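Local coordinates for protein glycoside hydrolase family 81 (Clostridium thermocellum, PDB 6FOP) that probably hydrolyses beta-1,3-glucans such as laminarin as a glycoside hydrolase of the bacterial cellulosome, at residues A[74-82]-A[543-551]; A[280-288]-A[554-562]. All coordinates share one frame; numbering follows the deposited sequence.

Overall arrangement
From the N terminus, residues 74-82 come first, running into strand 80-82, followed by the hairpin at 280-288; residues 543-551 and 554-562 follow one another late in the chain. Contact 1 closes a loop of 460 residues and contact 2 one of 265, and the two cross because their segments alternate. Both reach one four-stranded antiparallel sheet, in which 80-82 lies beside 559-561. Two probable hydrogen bonds join the contacts, Ile79 O to His562 N (2.9 Å) and Tyr81 N to Tyr560 O (3.0 Å), and their centres are 10 Å apart. They join the loop and edge strand at 74-82 and the hairpin turn at 280-288 to consecutive parts of 543-562, ending at the nickel ligand His562.

Contact 1 of 2, residues A[74-82]-A[543-551]; sequences LGGSGIAYF and FSPSYGHNY
Ser546 OG is held from two sides: it donates to Gly76 O at 2.6 Å, and it accepts from Ser544 OG at 2.8 Å. The donor lies in the plane of the Gly76 carbonyl, with a C=O...OG angle of 160°. With chi1 at 66°, Ser546 OG sits between its own backbone N and carbonyl carbon, and from there it also approaches Tyr81 CE1 obliquely. Ser544 comes over the face of the same ring, its CB 3.4 Å from the ring centroid and almost on the normal, which makes a CH-pi contact. Both serine hydroxyls thus lie near Tyr81 CE1, while the Ser544 methylene covers the ring.

These serines belong to a type I beta turn, Ser544 to Tyr547, whose far end makes a single beta bridge with Gly78, just ahead of edge strand 80-82. Gly78 is bound on both sides of Tyr547: its N donates to Ser546 O at 2.9 Å, and its O accepts from Gly548 N in the carbonyl plane, on a lone pair, along a nearly straight N-H (165°). The edge of the His549 ring approaches that same oxygen, with CD2 3.4 Å from Gly78 O.

The Tyr547 ring reaches deeper. Its edge atom CE1 comes within 3.5 Å of Ile79 O, while His549 CD2 lies over one face, offset toward the rim. Beyond the ring, Tyr547 OH donates to Tyr551 O at 2.7 Å, fixing the far end of the side chain. The rings of Tyr547 and Tyr560 meet edge-to-face. His549 stacks on the nickel ligand His562 and its ND1 bonds Glu605, a further ligand, which would probably help to orient both. One residue on, Asn550 N is hydrogen-bonded to OE1 of Glu601, a third ligand of the ion.

Contact 2 of 2, residues A[280-288]-A[554-562]; sequences TYSTLRGIM and MVWGGKYCH. With NI (nickel (II) ion), chain B.
Two beta hairpins meet here: the type I turn Thr283 to Gly286, at the tip of hairpin 280-292, presses against the hairpin of strands 554-556 and 559-561. Arg285 grips a single atom, Trp556 O, end-on with two nitrogens, NH2 at 2.9 Å and NH1 at 3.2 Å. The oxygen lies in the guanidinium plane; the NH2 bond is the straighter (156° against 138°), but NH2 approaches from well above the Trp556 carbonyl plane, whereas NH1 lies nearly along the C=O direction. A bend at chi2 (-79°) returns the arginine end toward the strands, and Val555 CG1 lies over one guanidinium face, 3.6 Å from CZ. NH2 also forms a salt bridge with Glu474.

Leu284 splits its branches: CD1 packs on Tyr560 CE2 at 3.6 Å, while CD2 covers the 557-559 backbone, 3.3 Å from Lys559 N, a buried donor with no partner in the model. A water donates to Leu284 O (2.9 Å) and accepts from Tyr560 OH (2.7 Å), which in turn accepts from Ser544 N.

Nickel, bound by His562 NE2 at 2.1 Å, lies away from this packing. Strand 559-561 runs between 80-82 and 554-556, and Leu284 also touches Tyr81 of strand 80-82.

Contact 1 of 2, residues A[74-82]-A[543-551]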
ATOM      1  N   LEU A  74     -15.228  10.690 -14.831  1.00 18.28           N
ATOM      2  CA  LEU A  74     -13.881  10.391 -15.287  1.00 18.12           C
ATOM      3  C   LEU A  74     -13.544  11.184 -16.541  1.00 18.84           C
ATOM      4  O   LEU A  74     -14.357  11.304 -17.460  1.00 22.63           O
ATOM      5  CB  LEU A  74     -13.747   8.895 -15.552  1.00 18.73           C
ATOM      6  CG  LEU A  74     -14.048   8.016 -14.333  1.00 19.34           C
ATOM      7  CD1 LEU A  74     -13.969   6.544 -14.715  1.00 22.23           C
ATOM      8  CD2 LEU A  74     -13.129   8.309 -13.176  1.00 21.77           C
ATOM      9  N   GLY A  75     -12.330  11.709 -16.583  1.00 18.97           N
ATOM     10  CA  GLY A  75     -11.858  12.383 -17.767  1.00 20.41           C
ATOM     11  C   GLY A  75     -10.446  12.869 -17.667  1.00 20.38           C
ATOM     12  O   GLY A  75      -9.786  12.705 -16.676  1.00 20.11           O
ATOM     13  N   GLY A  76      -9.994  13.472 -18.744  1.00 23.24           N
ATOM     14  CA  GLY A  76      -8.644  13.979 -18.844  1.00 23.09           C
ATOM     15  C   GLY A  76      -7.942  13.269 -19.972  1.00 23.67           C
ATOM     16  O   GLY A  76      -8.375  12.218 -20.449  1.00 26.08           O
ATOM     17  N   SER A  77      -6.841  13.847 -20.395  1.00 24.72           N
ATOM     18  CA  SER A  77      -6.019  13.250 -21.431  1.00 26.14           C
ATOM     19  C   SER A  77      -4.571  13.633 -21.199  1.00 25.58           C
ATOM     20  O   SER A  77      -4.263  14.695 -20.651  1.00 28.37           O
ATOM     21  CB  SER A  77      -6.448  13.733 -22.806  1.00 30.35           C
ATOM     22  OG  SER A  77      -6.280  15.122 -22.863  1.00 36.59           O
ATOM     23  N   GLY A  78      -3.676  12.785 -21.663  1.00 23.35           N
ATOM     24  CA  GLY A  78      -2.268  13.121 -21.649  1.00 22.45           C
ATOM     25  C   GLY A  78      -1.593  12.657 -20.383  1.00 20.30           C
ATOM     26  O   GLY A  78      -1.491  11.463 -20.141  1.00 20.39           O
ATOM     27  N   ILE A  79      -1.138  13.614 -19.574  1.00 19.24           N
ATOM     28  CA  ILE A  79      -0.254  13.320 -18.458  1.00 19.23           C
ATOM     29  C   ILE A  79      -0.981  12.789 -17.235  1.00 18.25           C
ATOM     30  O   ILE A  79      -0.344  12.229 -16.347  1.00 17.30           O
ATOM     31  CB  ILE A  79       0.586  14.572 -18.075  1.00 21.80           C
ATOM     32  CG1 ILE A  79       1.913  14.148 -17.396  1.00 24.18           C
ATOM     33  CG2 ILE A  79      -0.211  15.556 -17.237  1.00 23.81           C
ATOM     34  CD1 ILE A  79       2.960  15.227 -17.278  1.00 29.65           C
ATOM     35  N   ALA A  80      -2.295  12.970 -17.167  1.00 17.43           N
ATOM     36  CA  ALA A  80      -3.061  12.574 -15.986  1.00 17.00           C
ATOM     37  C   ALA A  80      -4.478  12.199 -16.389  1.00 18.71           C
ATOM     38  O   ALA A  80      -5.026  12.707 -17.372  1.00 21.22           O
ATOM     39  CB  ALA A  80      -3.104  13.708 -14.992  1.00 18.41           C
ATOM     40  N   TYR A  81      -5.073  11.311 -15.607  1.00 17.85           N
ATOM     41  CA  TYR A  81      -6.475  10.970 -15.765  1.00 17.48           C
ATOM     42  C   TYR A  81      -7.138  11.152 -14.426  1.00 16.77           C
ATOM     43  O   TYR A  81      -6.592  10.756 -13.413  1.00 16.73           O
ATOM     44  CB  TYR A  81      -6.616   9.547 -16.266  1.00 18.14           C
ATOM     45  CG  TYR A  81      -7.995   9.244 -16.834  1.00 19.72           C
ATOM     46  CD1 TYR A  81      -8.437   9.860 -17.996  1.00 20.66           C
ATOM     47  CD2 TYR A  81      -8.865   8.374 -16.201  1.00 20.03           C
ATOM     48  CE1 TYR A  81      -9.687   9.596 -18.520  1.00 21.97           C
ATOM     49  CE2 TYR A  81     -10.110   8.085 -16.730  1.00 21.05           C
ATOM     50  CZ  TYR A  81     -10.528   8.719 -17.885  1.00 21.92           C
ATOM     51  OH  TYR A  81     -11.778   8.451 -18.418  1.00 24.96           O
ATOM     52  N   PHE A  82      -8.327  11.767 -14.444  1.00 17.00           N
ATOM     53  CA  PHE A  82      -8.985  12.283 -13.242  1.00 17.74           C
ATOM     54  C   PHE A  82     -10.296  11.596 -12.904  1.00 17.86           C
ATOM     55  O   PHE A  82     -11.099  11.285 -13.791  1.00 18.38           O
ATOM     56  CB  PHE A  82      -9.253  13.774 -13.407  1.00 19.14           C
ATOM     57  CG  PHE A  82      -8.021  14.599 -13.681  1.00 21.32           C
ATOM     58  CD1 PHE A  82      -7.208  15.049 -12.656  1.00 23.23           C
ATOM     59  CD2 PHE A  82      -7.719  14.985 -14.980  1.00 22.94           C
ATOM     60  CE1 PHE A  82      -6.082  15.827 -12.925  1.00 24.96           C
ATOM     61  CE2 PHE A  82      -6.603  15.750 -15.252  1.00 26.31           C
ATOM     62  CZ  PHE A  82      -5.787  16.174 -14.221  1.00 25.97           C
ATOM     63  N   PHE A 543      -5.934   1.706 -17.561  1.00 16.48           N
ATOM     64  CA  PHE A 543      -5.734   3.094 -17.960  1.00 16.89           C
ATOM     65  C   PHE A 543      -6.679   3.467 -19.087  1.00 17.62           C
ATOM     66  O   PHE A 543      -6.950   2.664 -19.978  1.00 19.31           O
ATOM     67  CB  PHE A 543      -4.290   3.371 -18.382  1.00 16.42           C
ATOM     68  CG  PHE A 543      -3.254   3.153 -17.303  1.00 16.14           C
ATOM     69  CD1 PHE A 543      -3.583   3.058 -15.943  1.00 16.85           C
ATOM     70  CD2 PHE A 543      -1.922   3.053 -17.656  1.00 17.00           C
ATOM     71  CE1 PHE A 543      -2.606   2.861 -14.980  1.00 16.91           C
ATOM     72  CE2 PHE A 543      -0.944   2.883 -16.689  1.00 16.39           C
ATOM     73  CZ  PHE A 543      -1.295   2.754 -15.356  1.00 16.21           C
ATOM     74  N   SER A 544      -7.185   4.692 -19.021  1.00 18.77           N
ATOM     75  CA  SER A 544      -8.029   5.239 -20.080  1.00 19.14           C
ATOM     76  C   SER A 544      -7.278   5.314 -21.411  1.00 19.99           C
ATOM     77  O   SER A 544      -6.089   5.615 -21.422  1.00 19.90           O
ATOM     78  CB  SER A 544      -8.438   6.671 -19.726  1.00 21.10           C
ATOM     79  OG  SER A 544      -9.167   7.264 -20.806  1.00 22.93           O
ATOM     80  N   PRO A 545      -7.969   5.080 -22.541  1.00 22.38           N
ATOM     81  CA  PRO A 545      -7.310   5.319 -23.817  1.00 24.17           C
ATOM     82  C   PRO A 545      -6.788   6.752 -23.993  1.00 22.77           C
ATOM     83  O   PRO A 545      -5.861   6.969 -24.772  1.00 26.31           O
ATOM     84  CB  PRO A 545      -8.418   5.023 -24.836  1.00 28.39           C
ATOM     85  CG  PRO A 545      -9.325   4.079 -24.149  1.00 29.80           C
ATOM     86  CD  PRO A 545      -9.301   4.464 -22.705  1.00 26.28           C
ATOM     87  N   SER A 546      -7.382   7.716 -23.288  1.00 22.40           N
ATOM     88  CA  SER A 546      -6.961   9.101 -23.369  1.00 24.17           C
ATOM     89  C   SER A 546      -5.715   9.396 -22.539  1.00 22.53           C
ATOM     90  O   SER A 546      -5.125  10.441 -22.712  1.00 23.83           O
ATOM     91  CB  SER A 546      -8.075  10.043 -22.950  1.00 26.71           C
ATOM     92  OG  SER A 546      -8.384   9.882 -21.596  1.00 28.56           O
ATOM     93  N   TYR A 547      -5.345   8.499 -21.616  1.00 20.10           N
ATOM     94  CA  TYR A 547      -4.121   8.653 -20.847  1.00 19.12           C
ATOM     95  C   TYR A 547      -2.969   8.296 -21.783  1.00 19.59           C
ATOM     96  O   TYR A 547      -2.991   7.272 -22.463  1.00 22.12           O
ATOM     97  CB  TYR A 547      -4.171   7.772 -19.595  1.00 18.16           C
ATOM     98  CG  TYR A 547      -2.930   7.825 -18.738  1.00 16.14           C
ATOM     99  CD1 TYR A 547      -2.585   8.976 -18.081  1.00 16.93           C
ATOM    100  CD2 TYR A 547      -2.118   6.712 -18.577  1.00 16.64           C
ATOM    101  CE1 TYR A 547      -1.467   9.040 -17.274  1.00 16.32           C
ATOM    102  CE2 TYR A 547      -0.980   6.760 -17.785  1.00 15.16           C
ATOM    103  CZ  TYR A 547      -0.664   7.917 -17.135  1.00 14.37           C
ATOM    104  OH  TYR A 547       0.452   8.023 -16.368  1.00 15.45           O
ATOM    105  N   GLY A 548      -1.966   9.155 -21.822  1.00 18.55           N
ATOM    106  CA  GLY A 548      -0.927   9.075 -22.850  1.00 19.17           C
ATOM    107  C   GLY A 548       0.311   8.237 -22.559  1.00 18.98           C
ATOM    108  O   GLY A 548       1.353   8.457 -23.174  1.00 20.93           O
ATOM    109  N   HIS A 549       0.216   7.286 -21.649  1.00 17.25           N
ATOM    110  CA  HIS A 549       1.373   6.528 -21.178  1.00 17.44           C
ATOM    111  C   HIS A 549       0.954   5.105 -20.847  1.00 17.23           C
ATOM    112  O   HIS A 549      -0.220   4.857 -20.539  1.00 17.76           O
ATOM    113  CB  HIS A 549       1.976   7.219 -19.933  1.00 17.02           C
ATOM    114  CG  HIS A 549       2.217   8.684 -20.111  1.00 18.07           C
ATOM    115  ND1 HIS A 549       3.388   9.175 -20.649  1.00 18.63           N
ATOM    116  CD2 HIS A 549       1.407   9.755 -19.938  1.00 18.77           C
ATOM    117  CE1 HIS A 549       3.307  10.487 -20.757  1.00 20.56           C
ATOM    118  NE2 HIS A 549       2.112  10.866 -20.335  1.00 20.29           N
ATOM    119  N   ASN A 550       1.939   4.207 -20.788  1.00 16.87           N
ATOM    120  CA  ASN A 550       1.783   2.820 -20.369  1.00 16.81           C
ATOM    121  C   ASN A 550       2.139   2.570 -18.894  1.00 15.56           C
ATOM    122  O   ASN A 550       2.213   1.430 -18.455  1.00 16.14           O
ATOM    123  CB  ASN A 550       2.550   1.873 -21.301  1.00 17.21           C
ATOM    124  CG  ASN A 550       4.070   2.001 -21.189  1.00 18.80           C
ATOM    125  OD1 ASN A 550       4.627   2.481 -20.197  1.00 18.43           O
ATOM    126  ND2 ASN A 550       4.748   1.632 -22.277  1.00 20.17           N
ATOM    127  N   TYR A 551       2.313   3.662 -18.157  1.00 14.90           N
ATOM    128  CA  TYR A 551       2.854   3.677 -16.810  1.00 14.57           C
ATOM    129  C   TYR A 551       2.302   4.908 -16.116  1.00 14.03           C
ATOM    130  O   TYR A 551       2.231   5.963 -16.736  1.00 14.60           O
ATOM    131  CB  TYR A 551       4.379   3.772 -16.900  1.00 14.42           C
ATOM    132  CG  TYR A 551       5.094   4.220 -15.632  1.00 13.75           C
ATOM    133  CD1 TYR A 551       5.003   3.460 -14.447  1.00 14.60           C
ATOM    134  CD2 TYR A 551       5.835   5.383 -15.604  1.00 14.40           C
ATOM    135  CE1 TYR A 551       5.653   3.857 -13.297  1.00 14.12           C
ATOM    136  CE2 TYR A 551       6.484   5.787 -14.460  1.00 13.75           C
ATOM    137  CZ  TYR A 551       6.409   5.006 -13.305  1.00 13.87           C
ATOM    138  OH  TYR A 551       7.089   5.387 -12.188  1.00 13.66           O
TER

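Contact 2 of 2, residues A[280-288]-A[554-562]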
ATOM      1  N   THR A 280     -21.728  -3.402 -12.687  1.00 16.46           N
ATOM      2  CA  THR A 280     -20.353  -2.903 -12.620  1.00 15.05           C
ATOM      3  C   THR A 280     -20.365  -1.399 -12.439  1.00 15.65           C
ATOM      4  O   THR A 280     -21.392  -0.731 -12.730  1.00 17.45           O
ATOM      5  CB  THR A 280     -19.555  -3.238 -13.887  1.00 17.15           C
ATOM      6  OG1 THR A 280     -20.170  -2.638 -15.030  1.00 20.78           O
ATOM      7  CG2 THR A 280     -19.456  -4.736 -14.100  1.00 17.44           C
ATOM      8  N   TYR A 281     -19.233  -0.864 -11.991  1.00 14.90           N
ATOM      9  CA  TYR A 281     -18.992   0.577 -11.938  1.00 15.68           C
ATOM     10  C   TYR A 281     -17.710   0.905 -12.672  1.00 15.94           C
ATOM     11  O   TYR A 281     -16.693   0.204 -12.492  1.00 16.90           O
ATOM     12  CB  TYR A 281     -18.896   1.082 -10.503  1.00 15.56           C
ATOM     13  CG  TYR A 281     -20.161   0.850  -9.699  1.00 15.75           C
ATOM     14  CD1 TYR A 281     -21.236   1.719  -9.816  1.00 16.12           C
ATOM     15  CD2 TYR A 281     -20.306  -0.265  -8.898  1.00 16.07           C
ATOM     16  CE1 TYR A 281     -22.404   1.502  -9.102  1.00 16.00           C
ATOM     17  CE2 TYR A 281     -21.477  -0.483  -8.182  1.00 15.23           C
ATOM     18  CZ  TYR A 281     -22.535   0.393  -8.327  1.00 14.77           C
ATOM     19  OH  TYR A 281     -23.677   0.168  -7.595  1.00 15.16           O
ATOM     20  N   SER A 282     -17.737   1.959 -13.472  1.00 16.22           N
ATOM     21  CA  SER A 282     -16.536   2.457 -14.101  1.00 16.00           C
ATOM     22  C   SER A 282     -15.904   3.481 -13.186  1.00 16.10           C
ATOM     23  O   SER A 282     -16.493   4.509 -12.873  1.00 19.45           O
ATOM     24  CB  SER A 282     -16.884   3.089 -15.439  1.00 18.86           C
ATOM     25  OG  SER A 282     -15.720   3.615 -16.043  1.00 24.93           O
ATOM     26  N   THR A 283     -14.702   3.163 -12.704  1.00 15.54           N
ATOM     27  CA  THR A 283     -14.001   3.972 -11.723  1.00 15.35           C
ATOM     28  C   THR A 283     -12.594   4.297 -12.184  1.00 15.74           C
ATOM     29  O   THR A 283     -12.095   3.790 -13.185  1.00 16.53           O
ATOM     30  CB  THR A 283     -13.894   3.241 -10.359  1.00 15.85           C
ATOM     31  OG1 THR A 283     -12.812   2.285 -10.383  1.00 15.79           O
ATOM     32  CG2 THR A 283     -15.203   2.563  -9.962  1.00 16.68           C
ATOM     33  N   LEU A 284     -11.950   5.169 -11.423  1.00 14.85           N
ATOM     34  CA  LEU A 284     -10.577   5.545 -11.708  1.00 15.73           C
ATOM     35  C   LEU A 284      -9.644   4.335 -11.699  1.00 14.57           C
ATOM     36  O   LEU A 284      -8.637   4.338 -12.439  1.00 15.88           O
ATOM     37  CB  LEU A 284     -10.106   6.550 -10.665  1.00 16.09           C
ATOM     38  CG  LEU A 284      -8.738   7.158 -10.893  1.00 16.73           C
ATOM     39  CD1 LEU A 284      -8.732   8.045 -12.131  1.00 17.05           C
ATOM     40  CD2 LEU A 284      -8.328   7.947  -9.682  1.00 17.23           C
ATOM     41  N   ARG A 285      -9.980   3.320 -10.904  1.00 14.59           N
ATOM     42  CA  ARG A 285      -9.193   2.081 -10.778  1.00 14.06           C
ATOM     43  C   ARG A 285      -9.561   1.018 -11.807  1.00 15.26           C
ATOM     44  O   ARG A 285      -9.114  -0.118 -11.724  1.00 15.98           O
ATOM     45  CB  ARG A 285      -9.327   1.510  -9.352  1.00 14.40           C
ATOM     46  CG  ARG A 285      -8.726   2.373  -8.259  1.00 14.36           C
ATOM     47  CD  ARG A 285      -7.204   2.240  -8.143  1.00 15.24           C
ATOM     48  NE  ARG A 285      -6.750   3.063  -7.029  1.00 14.49           N
ATOM     49  CZ  ARG A 285      -6.604   4.385  -7.047  1.00 14.46           C
ATOM     50  NH1 ARG A 285      -6.624   5.089  -8.197  1.00 14.58           N
ATOM     51  NH2 ARG A 285      -6.415   5.034  -5.910  1.00 14.66           N
ATOM     52  N   GLY A 286     -10.349   1.387 -12.812  1.00 14.28           N
ATOM     53  CA  GLY A 286     -10.878   0.411 -13.751  1.00 15.30           C
ATOM     54  C   GLY A 286     -12.302   0.025 -13.410  1.00 14.07           C
ATOM     55  O   GLY A 286     -12.989   0.678 -12.600  1.00 15.54           O
ATOM     56  N   ILE A 287     -12.741  -1.079 -13.988  1.00 14.39           N
ATOM     57  CA  ILE A 287     -14.075  -1.575 -13.733  1.00 15.47           C
ATOM     58  C   ILE A 287     -14.073  -2.251 -12.364  1.00 14.68           C
ATOM     59  O   ILE A 287     -13.219  -3.109 -12.087  1.00 16.03           O
ATOM     60  CB  ILE A 287     -14.492  -2.609 -14.792  1.00 17.51           C
ATOM     61  CG1 ILE A 287     -14.564  -1.961 -16.172  1.00 19.44           C
ATOM     62  CG2 ILE A 287     -15.786  -3.312 -14.427  1.00 19.82           C
ATOM     63  CD1 ILE A 287     -15.549  -0.841 -16.330  1.00 24.08           C
ATOM     64  N   MET A 288     -15.011  -1.843 -11.511  1.00 14.62           N
ATOM     65  CA  MET A 288     -15.313  -2.558 -10.274  1.00 14.90           C
ATOM     66  C   MET A 288     -16.461  -3.497 -10.558  1.00 15.01           C
ATOM     67  O   MET A 288     -17.509  -3.064 -11.032  1.00 15.49           O
ATOM     68  CB  MET A 288     -15.647  -1.621  -9.104  1.00 14.87           C
ATOM     69  CG  MET A 288     -14.448  -0.830  -8.628  1.00 15.31           C
ATOM     70  SD  MET A 288     -14.758   0.220  -7.200  1.00 15.55           S
ATOM     71  CE  MET A 288     -14.374  -0.891  -5.833  1.00 14.62           C
ATOM     72  N   MET A 554       2.473   8.173 -10.216  1.00 13.09           N
ATOM     73  CA  MET A 554       1.754   8.485  -8.980  1.00 14.03           C
ATOM     74  C   MET A 554       0.297   8.096  -9.076  1.00 14.07           C
ATOM     75  O   MET A 554      -0.376   8.431 -10.044  1.00 15.42           O
ATOM     76  CB  MET A 554       1.890   9.960  -8.600  1.00 16.74           C
ATOM     77  CG  MET A 554       3.284  10.350  -8.257  1.00 17.91           C
ATOM     78  SD  MET A 554       3.575  11.953  -7.515  1.00 23.66           S
ATOM     79  CE  MET A 554       2.527  11.841  -6.131  1.00 20.56           C
ATOM     80  N   VAL A 555      -0.149   7.395  -8.041  1.00 13.89           N
ATOM     81  CA  VAL A 555      -1.535   6.982  -7.893  1.00 14.38           C
ATOM     82  C   VAL A 555      -2.139   7.702  -6.697  1.00 14.21           C
ATOM     83  O   VAL A 555      -1.591   7.641  -5.588  1.00 14.13           O
ATOM     84  CB  VAL A 555      -1.623   5.439  -7.694  1.00 15.19           C
ATOM     85  CG1 VAL A 555      -3.060   4.984  -7.375  1.00 16.33           C
ATOM     86  CG2 VAL A 555      -1.043   4.734  -8.915  1.00 15.57           C
ATOM     87  N   TRP A 556      -3.245   8.404  -6.962  1.00 13.49           N
ATOM     88  CA  TRP A 556      -3.997   9.129  -5.959  1.00 14.37           C
ATOM     89  C   TRP A 556      -5.391   8.540  -5.817  1.00 13.91           C
ATOM     90  O   TRP A 556      -5.847   7.741  -6.641  1.00 13.84           O
ATOM     91  CB  TRP A 556      -4.149  10.608  -6.348  1.00 14.25           C
ATOM     92  CG  TRP A 556      -2.877  11.398  -6.427  1.00 13.55           C
ATOM     93  CD1 TRP A 556      -1.923  11.363  -7.418  1.00 15.15           C
ATOM     94  CD2 TRP A 556      -2.464  12.398  -5.514  1.00 14.02           C
ATOM     95  NE1 TRP A 556      -0.938  12.262  -7.134  1.00 16.04           N
ATOM     96  CE2 TRP A 556      -1.230  12.905  -5.971  1.00 15.35           C
ATOM     97  CE3 TRP A 556      -2.998  12.883  -4.320  1.00 15.41           C
ATOM     98  CZ2 TRP A 556      -0.527  13.881  -5.279  1.00 17.24           C
ATOM     99  CZ3 TRP A 556      -2.297  13.849  -3.620  1.00 16.16           C
ATOM    100  CH2 TRP A 556      -1.074  14.351  -4.108  1.00 16.78           C
ATOM    101  N   GLY A 557      -6.096   8.942  -4.765  1.00 14.05           N
ATOM    102  CA  GLY A 557      -7.526   8.644  -4.689  1.00 14.27           C
ATOM    103  C   GLY A 557      -8.336   9.162  -5.869  1.00 13.30           C
ATOM    104  O   GLY A 557      -9.251   8.473  -6.366  1.00 14.77           O
ATOM    105  N   GLY A 558      -7.983  10.361  -6.318  1.00 14.65           N
ATOM    106  CA  GLY A 558      -8.770  11.109  -7.315  1.00 13.56           C
ATOM    107  C   GLY A 558      -8.112  11.313  -8.662  1.00 14.05           C
ATOM    108  O   GLY A 558      -8.733  11.931  -9.515  1.00 16.49           O
ATOM    109  N   LYS A 559      -6.913  10.768  -8.902  1.00 14.57           N
ATOM    110  CA  LYS A 559      -6.273  10.828 -10.226  1.00 14.60           C
ATOM    111  C   LYS A 559      -5.144   9.821 -10.265  1.00 15.19           C
ATOM    112  O   LYS A 559      -4.738   9.285  -9.239  1.00 14.94           O
ATOM    113  CB  LYS A 559      -5.741  12.219 -10.542  1.00 16.39           C
ATOM    114  CG  LYS A 559      -4.524  12.656  -9.737  1.00 17.23           C
ATOM    115  CD  LYS A 559      -4.007  13.982 -10.236  1.00 19.53           C
ATOM    116  CE  LYS A 559      -2.799  14.453  -9.447  1.00 23.41           C
ATOM    117  NZ  LYS A 559      -2.349  15.788  -9.934  1.00 26.95           N
ATOM    118  N   TYR A 560      -4.614   9.595 -11.459  1.00 14.63           N
ATOM    119  CA  TYR A 560      -3.285   8.994 -11.583  1.00 14.64           C
ATOM    120  C   TYR A 560      -2.572   9.760 -12.650  1.00 15.23           C
ATOM    121  O   TYR A 560      -3.193  10.372 -13.510  1.00 15.87           O
ATOM    122  CB  TYR A 560      -3.310   7.497 -11.881  1.00 14.76           C
ATOM    123  CG  TYR A 560      -4.139   7.056 -13.052  1.00 14.78           C
ATOM    124  CD1 TYR A 560      -3.603   7.047 -14.339  1.00 15.30           C
ATOM    125  CD2 TYR A 560      -5.470   6.669 -12.874  1.00 15.92           C
ATOM    126  CE1 TYR A 560      -4.384   6.650 -15.427  1.00 16.74           C
ATOM    127  CE2 TYR A 560      -6.246   6.241 -13.933  1.00 15.91           C
ATOM    128  CZ  TYR A 560      -5.725   6.248 -15.213  1.00 15.10           C
ATOM    129  OH  TYR A 560      -6.517   5.824 -16.272  1.00 18.33           O
ATOM    130  N   CYS A 561      -1.248   9.768 -12.583  1.00 15.28           N
ATOM    131  CA  CYS A 561      -0.505  10.619 -13.497  1.00 15.28           C
ATOM    132  C   CYS A 561       0.927  10.172 -13.687  1.00 14.35           C
ATOM    133  O   CYS A 561       1.427   9.291 -12.995  1.00 15.40           O
ATOM    134  CB  CYS A 561      -0.531  12.054 -13.006  1.00 17.76           C
ATOM    135  SG  CYS A 561       0.285  12.264 -11.416  1.00 20.80           S
ATOM    136  N   HIS A 562       1.553  10.784 -14.680  1.00 14.02           N
ATOM    137  CA  HIS A 562       2.933  10.533 -15.094  1.00 14.93           C
ATOM    138  C   HIS A 562       3.803  11.730 -14.660  1.00 15.30           C
ATOM    139  O   HIS A 562       4.540  12.317 -15.457  1.00 16.90           O
ATOM    140  CB  HIS A 562       2.917  10.314 -16.593  1.00 15.63           C
ATOM    141  CG  HIS A 562       4.183   9.774 -17.183  1.00 15.68           C
ATOM    142  ND1 HIS A 562       5.234  10.578 -17.579  1.00 15.85           N
ATOM    143  CD2 HIS A 562       4.503   8.524 -17.572  1.00 14.83           C
ATOM    144  CE1 HIS A 562       6.166   9.836 -18.150  1.00 17.52           C
ATOM    145  NE2 HIS A 562       5.736   8.592 -18.188  1.00 15.84           N
TER
HETATM  146 NI    NI B 828       6.667   7.210 -19.424  1.00 14.81          NI
HETATM  147  O   HOH W   1      -8.672   4.427 -15.351  1.00 22.34           O